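Local coordinates for protein phospholipase C beta (PDB 1JAD) that forms the C-terminal region of a phospholipase C beta, an elongated, almost wholly helical coiled-coil domain that pairs with a second copy of itself, at residues Y59-L64 with Y241-F246; A106-T110 with E212-Q216; L128-S132 with T190-Q194. All coordinates share one frame. Residues are numbered along the deposited sequence.

Overall arrangement
The chain is a long antiparallel helical bundle built mainly from helices 28-64, 75-155 and 161-245, and the three contacts sample it along its length. Helix 161-245 takes part in all of them. It meets helix 28-64 in contact 1, at one end of the molecule, and helix 75-155 in contacts 2 and 3. The centres of contacts 1 and 2 are 43 Å apart and those of contacts 2 and 3 are 33 Å apart, while contacts 1 and 3 lie 75 Å apart on opposite sides of the chain's centre. Contact 3 is nested within contact 2, and that within contact 1. Contacts 2 and 3 touch the second subunit; a sulfate ion sits beside contact 3.

Contact 1: Y59-L64 with Y241-F246; sequences YSVLFL and YMKEVF
Both segments are helical, the last part of helix 28-64 and of helix 161-245; residues 241-245 are kinked about 243-244, where Glu244 N bonds to Tyr241 O at 3.0 Å, and Phe246 has left the helix. The short axes approach to 11.4 Å and cross at -60°, with Ser60 and Val245 nearest in register (CA-CA 7.1 Å). This is apolar helix-helix packing closing one end of the helical bundle, with Phe63 at its heart. Phe63 (chi1 m) sets its CE1 3.3 Å from SE of Met242, present as selenomethionine, whose m,m,m side chain makes a Met-aromatic contact, SE lying 4.3 Å from the ring centroid. The same CE1 is 4.0 Å from Tyr241 CE2, and Phe63 CB is 4.0 Å from Val245 CG1. The rings of Phe63 and Phe246 meet obliquely, centroids 5.8 Å apart and planes at 43°. Tyr59 turns its hydroxyl away to Glu86 of helix 75-155, where Leu79 also touches Phe63. Leu64 CD2 lies 3.7 Å from Phe246 CE1.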
loop_
_atom_site.group_PDB
_atom_site.type_symbol
_atom_site.label_atom_id
_atom_site.label_comp_id
_atom_site.label_asym_id
_atom_site.label_seq_id
_atom_site.Cartn_x
_atom_site.Cartn_y
_atom_site.Cartn_z
ATOM N N TYR A 59 38.106 23.142 28.320
ATOM C CA TYR A 59 38.248 24.489 28.857
ATOM C C TYR A 59 38.759 24.522 30.285
ATOM O O TYR A 59 38.851 25.586 30.891
ATOM C CB TYR A 59 36.937 25.265 28.756
ATOM C CG TYR A 59 36.720 25.832 27.379
ATOM C CD1 TYR A 59 36.520 24.995 26.279
ATOM C CD2 TYR A 59 36.796 27.208 27.160
ATOM C CE1 TYR A 59 36.405 25.516 24.992
ATOM C CE2 TYR A 59 36.684 27.739 25.881
ATOM C CZ TYR A 59 36.492 26.890 24.800
ATOM O OH TYR A 59 36.420 27.420 23.528
ATOM N N SER A 60 39.080 23.350 30.822
ATOM C CA SER A 60 39.624 23.256 32.170
ATOM C C SER A 60 41.095 23.578 31.955
ATOM O O SER A 60 41.683 24.407 32.649
ATOM C CB SER A 60 39.508 21.828 32.703
ATOM O OG SER A 60 38.220 21.295 32.476
ATOM N N VAL A 61 41.669 22.898 30.966
ATOM C CA VAL A 61 43.061 23.061 30.590
ATOM C C VAL A 61 43.313 24.490 30.112
ATOM O O VAL A 61 44.172 25.188 30.648
ATOM C CB VAL A 61 43.437 22.071 29.453
ATOM C CG1 VAL A 61 44.896 22.231 29.068
ATOM C CG2 VAL A 61 43.165 20.650 29.898
ATOM N N LEU A 62 42.550 24.922 29.112
ATOM C CA LEU A 62 42.696 26.260 28.553
ATOM C C LEU A 62 42.629 27.358 29.613
ATOM O O LEU A 62 43.478 28.250 29.649
ATOM C CB LEU A 62 41.622 26.495 27.487
ATOM C CG LEU A 62 41.650 25.504 26.319
ATOM C CD1 LEU A 62 40.571 25.850 25.304
ATOM C CD2 LEU A 62 43.016 25.541 25.663
ATOM N N PHE A 63 41.621 27.285 30.476
ATOM C CA PHE A 63 41.443 28.270 31.536
ATOM C C PHE A 63 42.581 28.335 32.547
ATOM O O PHE A 63 43.148 29.405 32.780
ATOM C CB PHE A 63 40.128 28.011 32.282
ATOM C CG PHE A 63 38.925 28.651 31.643
ATOM C CD1 PHE A 63 37.641 28.270 32.018
ATOM C CD2 PHE A 63 39.070 29.665 30.699
ATOM C CE1 PHE A 63 36.520 28.890 31.462
ATOM C CE2 PHE A 63 37.953 30.289 30.141
ATOM C CZ PHE A 63 36.677 29.901 30.522
ATOM N N LEU A 64 42.910 27.197 33.149
ATOM C CA LEU A 64 43.966 27.155 34.153
ATOM C C LEU A 64 45.382 27.118 33.589
ATOM O O LEU A 64 46.347 26.922 34.332
ATOM C CB LEU A 64 43.742 25.963 35.084
ATOM C CG LEU A 64 42.424 26.045 35.859
ATOM C CD1 LEU A 64 42.286 24.831 36.771
ATOM C CD2 LEU A 64 42.384 27.340 36.666
ATOM N N TYR A 241 29.778 27.125 35.967
ATOM C CA TYR A 241 31.068 26.548 35.600
ATOM C C TYR A 241 32.242 27.449 35.999
ATOM O O TYR A 241 33.287 26.960 36.435
ATOM C CB TYR A 241 31.091 26.285 34.092
ATOM C CG TYR A 241 32.331 25.591 33.587
ATOM C CD1 TYR A 241 32.644 24.296 33.999
ATOM C CD2 TYR A 241 33.189 26.225 32.689
ATOM C CE1 TYR A 241 33.782 23.645 33.527
ATOM C CE2 TYR A 241 34.329 25.584 32.210
ATOM C CZ TYR A 241 34.619 24.295 32.632
ATOM O OH TYR A 241 35.738 23.654 32.154
HETATM N N MSE A 242 32.065 28.760 35.855
HETATM C CA MSE A 242 33.112 29.717 36.203
HETATM C C MSE A 242 33.295 29.853 37.713
HETATM O O MSE A 242 34.072 30.685 38.181
HETATM C CB MSE A 242 32.814 31.095 35.596
HETATM C CG MSE A 242 32.817 31.128 34.070
HETATM SE SE MSE A 242 34.380 30.582 33.312
HETATM C CE MSE A 242 35.543 31.844 33.903
ATOM N N LYS A 243 32.569 29.039 38.471
ATOM C CA LYS A 243 32.674 29.057 39.922
ATOM C C LYS A 243 33.316 27.746 40.357
ATOM O O LYS A 243 33.726 27.584 41.504
ATOM C CB LYS A 243 31.288 29.204 40.550
ATOM C CG LYS A 243 30.583 30.497 40.177
ATOM C CD LYS A 243 29.228 30.613 40.855
ATOM C CE LYS A 243 28.548 31.923 40.507
ATOM N NZ LYS A 243 27.218 32.052 41.163
ATOM N N GLU A 244 33.401 26.815 39.415
ATOM C CA GLU A 244 33.984 25.505 39.661
ATOM C C GLU A 244 35.436 25.537 39.199
ATOM O O GLU A 244 36.229 24.662 39.549
ATOM C CB GLU A 244 33.217 24.439 38.870
ATOM C CG GLU A 244 31.714 24.418 39.135
ATOM C CD GLU A 244 30.961 23.472 38.210
ATOM O OE1 GLU A 244 31.235 22.253 38.239
ATOM O OE2 GLU A 244 30.092 23.947 37.448
ATOM N N VAL A 245 35.774 26.557 38.412
ATOM C CA VAL A 245 37.124 26.705 37.878
ATOM C C VAL A 245 38.013 27.610 38.725
ATOM O O VAL A 245 39.059 27.180 39.214
ATOM C CB VAL A 245 37.093 27.269 36.433
ATOM C CG1 VAL A 245 38.509 27.370 35.884
ATOM C CG2 VAL A 245 36.244 26.381 35.540
ATOM N N PHE A 246 37.600 28.863 38.897
ATOM C CA PHE A 246 38.394 29.810 39.672
ATOM C C PHE A 246 37.962 29.967 41.134
ATOM O O PHE A 246 38.686 29.548 42.041
ATOM C CB PHE A 246 38.416 31.185 38.978
ATOM C CG PHE A 246 39.014 31.162 37.597
ATOM C CD1 PHE A 246 40.311 30.702 37.391
ATOM C CD2 PHE A 246 38.280 31.606 36.501
ATOM C CE1 PHE A 246 40.868 30.683 36.113
ATOM C CE2 PHE A 246 38.829 31.590 35.218
ATOM C CZ PHE A 246 40.126 31.128 35.025
#

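Contact 2: A106-T110 with E212-Q216; sequences ATEQT and EGQLQ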
loop_
_atom_site.group_PDB
_atom_site.type_symbol
_atom_site.label_atom_id
_atom_site.label_comp_id
_atom_site.label_asym_id
_atom_site.label_seq_id
_atom_site.Cartn_x
_atom_site.Cartn_y
_atom_site.Cartn_z
ATOM N N ALA A 106 9.754 8.165 12.861
ATOM C CA ALA A 106 8.419 8.306 12.297
ATOM C C ALA A 106 8.342 7.529 10.968
ATOM O O ALA A 106 7.379 6.802 10.707
ATOM C CB ALA A 106 8.092 9.789 12.083
ATOM N N THR A 107 9.363 7.671 10.133
ATOM C CA THR A 107 9.376 6.953 8.865
ATOM C C THR A 107 9.529 5.436 9.081
ATOM O O THR A 107 9.140 4.631 8.230
ATOM C CB THR A 107 10.516 7.478 7.945
ATOM O OG1 THR A 107 10.232 8.828 7.556
ATOM C CG2 THR A 107 10.658 6.622 6.699
ATOM N N GLU A 108 10.078 5.040 10.224
ATOM C CA GLU A 108 10.271 3.621 10.509
ATOM C C GLU A 108 8.990 2.958 10.974
ATOM O O GLU A 108 8.735 1.805 10.649
ATOM C CB GLU A 108 11.353 3.427 11.582
ATOM C CG GLU A 108 12.739 3.960 11.203
ATOM C CD GLU A 108 13.750 3.840 12.339
ATOM O OE1 GLU A 108 13.500 4.407 13.427
ATOM O OE2 GLU A 108 14.793 3.183 12.143
ATOM N N GLN A 109 8.187 3.681 11.747
ATOM C CA GLN A 109 6.935 3.132 12.248
ATOM C C GLN A 109 5.974 2.942 11.076
ATOM O O GLN A 109 5.336 1.894 10.946
ATOM C CB GLN A 109 6.335 4.066 13.305
ATOM C CG GLN A 109 7.298 4.363 14.449
ATOM C CD GLN A 109 6.690 5.207 15.558
ATOM O OE1 GLN A 109 7.397 5.663 16.463
ATOM N NE2 GLN A 109 5.376 5.411 15.503
ATOM N N THR A 110 5.885 3.947 10.209
ATOM C CA THR A 110 5.009 3.847 9.052
ATOM C C THR A 110 5.375 2.621 8.236
ATOM O O THR A 110 4.512 1.804 7.909
ATOM C CB THR A 110 5.097 5.109 8.162
ATOM O OG1 THR A 110 4.507 6.213 8.859
ATOM C CG2 THR A 110 4.366 4.901 6.838
ATOM N N GLU A 212 2.143 9.584 11.462
ATOM C CA GLU A 212 3.508 9.984 11.166
ATOM C C GLU A 212 3.585 11.499 11.082
ATOM O O GLU A 212 4.520 12.114 11.605
ATOM C CB GLU A 212 3.968 9.385 9.845
ATOM C CG GLU A 212 5.347 9.850 9.417
ATOM C CD GLU A 212 5.686 9.396 8.012
ATOM O OE1 GLU A 212 5.687 8.177 7.759
ATOM O OE2 GLU A 212 5.946 10.257 7.151
ATOM N N GLY A 213 2.596 12.097 10.427
ATOM C CA GLY A 213 2.565 13.542 10.293
ATOM C C GLY A 213 2.642 14.233 11.640
ATOM O O GLY A 213 3.353 15.230 11.813
ATOM N N GLN A 214 1.920 13.699 12.617
ATOM C CA GLN A 214 1.921 14.305 13.931
ATOM C C GLN A 214 3.236 14.079 14.666
ATOM O O GLN A 214 3.728 14.979 15.356
ATOM C CB GLN A 214 0.713 13.802 14.720
ATOM C CG GLN A 214 -0.601 14.321 14.127
ATOM C CD GLN A 214 -1.835 13.634 14.688
ATOM O OE1 GLN A 214 -2.969 13.970 14.326
ATOM N NE2 GLN A 214 -1.622 12.658 15.569
ATOM N N LEU A 215 3.819 12.895 14.511
ATOM C CA LEU A 215 5.098 12.620 15.155
ATOM C C LEU A 215 6.117 13.623 14.634
ATOM O O LEU A 215 6.711 14.378 15.410
ATOM C CB LEU A 215 5.573 11.199 14.854
ATOM C CG LEU A 215 4.969 10.068 15.693
ATOM C CD1 LEU A 215 5.473 8.717 15.193
ATOM C CD2 LEU A 215 5.355 10.263 17.158
ATOM N N GLN A 216 6.301 13.645 13.315
ATOM C CA GLN A 216 7.248 14.563 12.695
ATOM C C GLN A 216 7.008 15.997 13.176
ATOM O O GLN A 216 7.944 16.717 13.538
ATOM C CB GLN A 216 7.137 14.456 11.171
ATOM C CG GLN A 216 7.334 13.025 10.706
ATOM C CD GLN A 216 7.469 12.877 9.207
ATOM O OE1 GLN A 216 6.607 13.315 8.443
ATOM N NE2 GLN A 216 8.557 12.236 8.775
#
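This is a mixed polar and apolar helix-helix contact near the middle of the long bundle, its centre about 8 Å from the centre of the chain, joining helix 75-155 to helix 161-245. The two short axes run antiparallel at 165° and come within 9.5 Å of each other. Small Ala106 lets the backbones close up, its CA lying 5.3 Å from that of Glu212. The methyl group of Ala106 points at the partner helix and is enclosed there: CB lies 3.8 Å from Glu212 CG, 4.0 Å from Leu215 CB and 3.6 Å from Gln216 CG, so the aliphatic parts of two polar side chains help Leu215 to pack around it. One turn further along, Thr110 OG1 donates a short hydrogen bond of 2.5 Å to Glu212 OE1, tying the two antiparallel helices of the coiled coil together. Glu212 reaches it with an extended chi1 and chi2 (t,t), crossing the interhelical gap beside Ala106. On the other flank Leu215 CD1 approaches the end of Gln109, a side chain that also rests on Phe30, Leu34 and Gln37 of helix 28-64. The contact is at the same time part of the dimer interface: Thr107 OG1 is hydrogen-bonded to Lys129 NZ of the second subunit, and Glu212 OE2, the carboxylate oxygen not used by Thr110, forms a salt bridge with the same lysine.

Contact 3: L128-S132 with T190-Q194; sequences LKESS and TARYQ. With SO4 (sulfate ion), chain C.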
loop_
_atom_site.group_PDB
_atom_site.type_symbol
_atom_site.label_atom_id
_atom_site.label_comp_id
_atom_site.label_asym_id
_atom_site.label_seq_id
_atom_site.Cartn_x
_atom_site.Cartn_y
_atom_site.Cartn_z
ATOM N N LEU A 128 -12.281 -12.832 1.162
ATOM C CA LEU A 128 -13.517 -12.416 0.506
ATOM C C LEU A 128 -13.666 -13.155 -0.826
ATOM O O LEU A 128 -14.705 -13.763 -1.096
ATOM C CB LEU A 128 -13.503 -10.902 0.283
ATOM C CG LEU A 128 -14.639 -10.258 -0.509
ATOM C CD1 LEU A 128 -15.996 -10.504 0.177
ATOM C CD2 LEU A 128 -14.353 -8.769 -0.623
ATOM N N LYS A 129 -12.609 -13.131 -1.637
ATOM C CA LYS A 129 -12.614 -13.806 -2.930
ATOM C C LYS A 129 -12.850 -15.310 -2.856
ATOM O O LYS A 129 -13.622 -15.843 -3.659
ATOM C CB LYS A 129 -11.312 -13.533 -3.692
ATOM C CG LYS A 129 -11.100 -12.071 -4.013
ATOM C CD LYS A 129 -10.042 -11.864 -5.090
ATOM C CE LYS A 129 -9.890 -10.378 -5.397
ATOM N NZ LYS A 129 -8.970 -10.157 -6.537
ATOM N N GLU A 130 -12.203 -16.006 -1.923
ATOM C CA GLU A 130 -12.423 -17.446 -1.827
ATOM C C GLU A 130 -13.856 -17.714 -1.404
ATOM O O GLU A 130 -14.505 -18.625 -1.907
ATOM C CB GLU A 130 -11.473 -18.106 -0.824
ATOM C CG GLU A 130 -9.997 -17.989 -1.189
ATOM C CD GLU A 130 -9.115 -18.968 -0.422
ATOM O OE1 GLU A 130 -9.116 -18.950 0.829
ATOM O OE2 GLU A 130 -8.413 -19.762 -1.082
ATOM N N SER A 131 -14.339 -16.911 -0.466
ATOM C CA SER A 131 -15.701 -17.034 0.033
ATOM C C SER A 131 -16.688 -16.905 -1.132
ATOM O O SER A 131 -17.549 -17.764 -1.344
ATOM C CB SER A 131 -15.954 -15.935 1.070
ATOM O OG SER A 131 -17.294 -15.938 1.500
ATOM N N SER A 132 -16.550 -15.819 -1.886
ATOM C CA SER A 132 -17.400 -15.558 -3.038
ATOM C C SER A 132 -17.439 -16.760 -3.969
ATOM O O SER A 132 -18.506 -17.307 -4.251
ATOM C CB SER A 132 -16.863 -14.346 -3.789
ATOM O OG SER A 132 -17.494 -14.203 -5.045
ATOM N N THR A 190 -20.125 -9.320 -4.479
ATOM C CA THR A 190 -18.701 -9.428 -4.128
ATOM C C THR A 190 -17.992 -8.131 -4.529
ATOM O O THR A 190 -17.119 -7.639 -3.819
ATOM C CB THR A 190 -18.034 -10.626 -4.827
ATOM O OG1 THR A 190 -18.708 -11.836 -4.445
ATOM C CG2 THR A 190 -16.569 -10.726 -4.430
ATOM N N ALA A 191 -18.376 -7.550 -5.656
ATOM C CA ALA A 191 -17.763 -6.296 -6.064
ATOM C C ALA A 191 -18.069 -5.193 -5.038
ATOM O O ALA A 191 -17.202 -4.356 -4.726
ATOM C CB ALA A 191 -18.265 -5.892 -7.420
ATOM N N ARG A 192 -19.291 -5.175 -4.508
ATOM C CA ARG A 192 -19.631 -4.152 -3.519
ATOM C C ARG A 192 -18.837 -4.381 -2.238
ATOM O O ARG A 192 -18.298 -3.441 -1.668
ATOM C CB ARG A 192 -21.148 -4.138 -3.225
ATOM C CG ARG A 192 -21.563 -3.259 -2.033
ATOM C CD ARG A 192 -23.059 -2.905 -2.048
ATOM N NE ARG A 192 -23.909 -4.091 -2.153
ATOM C CZ ARG A 192 -24.255 -4.840 -1.116
ATOM N NH1 ARG A 192 -23.824 -4.506 0.091
ATOM N NH2 ARG A 192 -24.989 -5.938 -1.294
ATOM N N TYR A 193 -18.761 -5.625 -1.779
ATOM C CA TYR A 193 -17.991 -5.911 -0.569
ATOM C C TYR A 193 -16.499 -5.617 -0.733
ATOM O O TYR A 193 -15.846 -5.161 0.210
ATOM C CB TYR A 193 -18.178 -7.368 -0.143
ATOM C CG TYR A 193 -19.414 -7.605 0.715
ATOM C CD1 TYR A 193 -20.689 -7.201 0.283
ATOM C CD2 TYR A 193 -19.308 -8.237 1.961
ATOM C CE1 TYR A 193 -21.821 -7.418 1.064
ATOM C CE2 TYR A 193 -20.433 -8.461 2.750
ATOM C CZ TYR A 193 -21.683 -8.053 2.297
ATOM O OH TYR A 193 -22.797 -8.303 3.064
ATOM N N GLN A 194 -15.953 -5.856 -1.922
ATOM C CA GLN A 194 -14.525 -5.603 -2.113
ATOM C C GLN A 194 -14.234 -4.108 -2.137
ATOM O O GLN A 194 -13.277 -3.634 -1.526
ATOM C CB GLN A 194 -14.011 -6.276 -3.394
ATOM C CG GLN A 194 -12.574 -5.897 -3.702
ATOM C CD GLN A 194 -11.987 -6.595 -4.921
ATOM O OE1 GLN A 194 -10.987 -6.142 -5.464
ATOM N NE2 GLN A 194 -12.580 -7.703 -5.335
HETATM S S SO4 C . -26.305 -7.236 2.084
HETATM O O1 SO4 C . -27.496 -6.684 1.400
HETATM O O2 SO4 C . -26.421 -7.047 3.546
HETATM O O3 SO4 C . -25.101 -6.526 1.614
HETATM O O4 SO4 C . -26.191 -8.681 1.784
#
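Leu128 begins the segment by pointing at helix 161-245, its CD2 3.5 Å from Gln194 CA and its CD1 3.8 Å from Tyr193 CB, so that it lies against the backbone and inner side-chain carbons of the partner. Lys129 leaves sideways; its CE passes near Gln194, and its NZ reaches the second subunit, with a hydrogen bond to Thr107 and a salt bridge to Glu212 there. The short segment axes run antiparallel at 166° and approach to 10.6 Å, as part of the coiled coil between helices 75-155 and 161-245. Ser132, one turn on from Leu128, closes the segment opposite Thr190 (CA-CA 6.4 Å); Ser132 OG and Thr190 OG1 are 2.7 Å apart, a hydrogen-bonding distance between buried hydroxyls, and Thr190 OG1 also bonds to Leu186 O in its own helix. On the outer side of the partner helix a sulfate ion, probably from the crystallisation liquor, accepts hydrogen bonds at O3 from Arg192 NH1 (2.8 Å) and NH2 (3.0 Å).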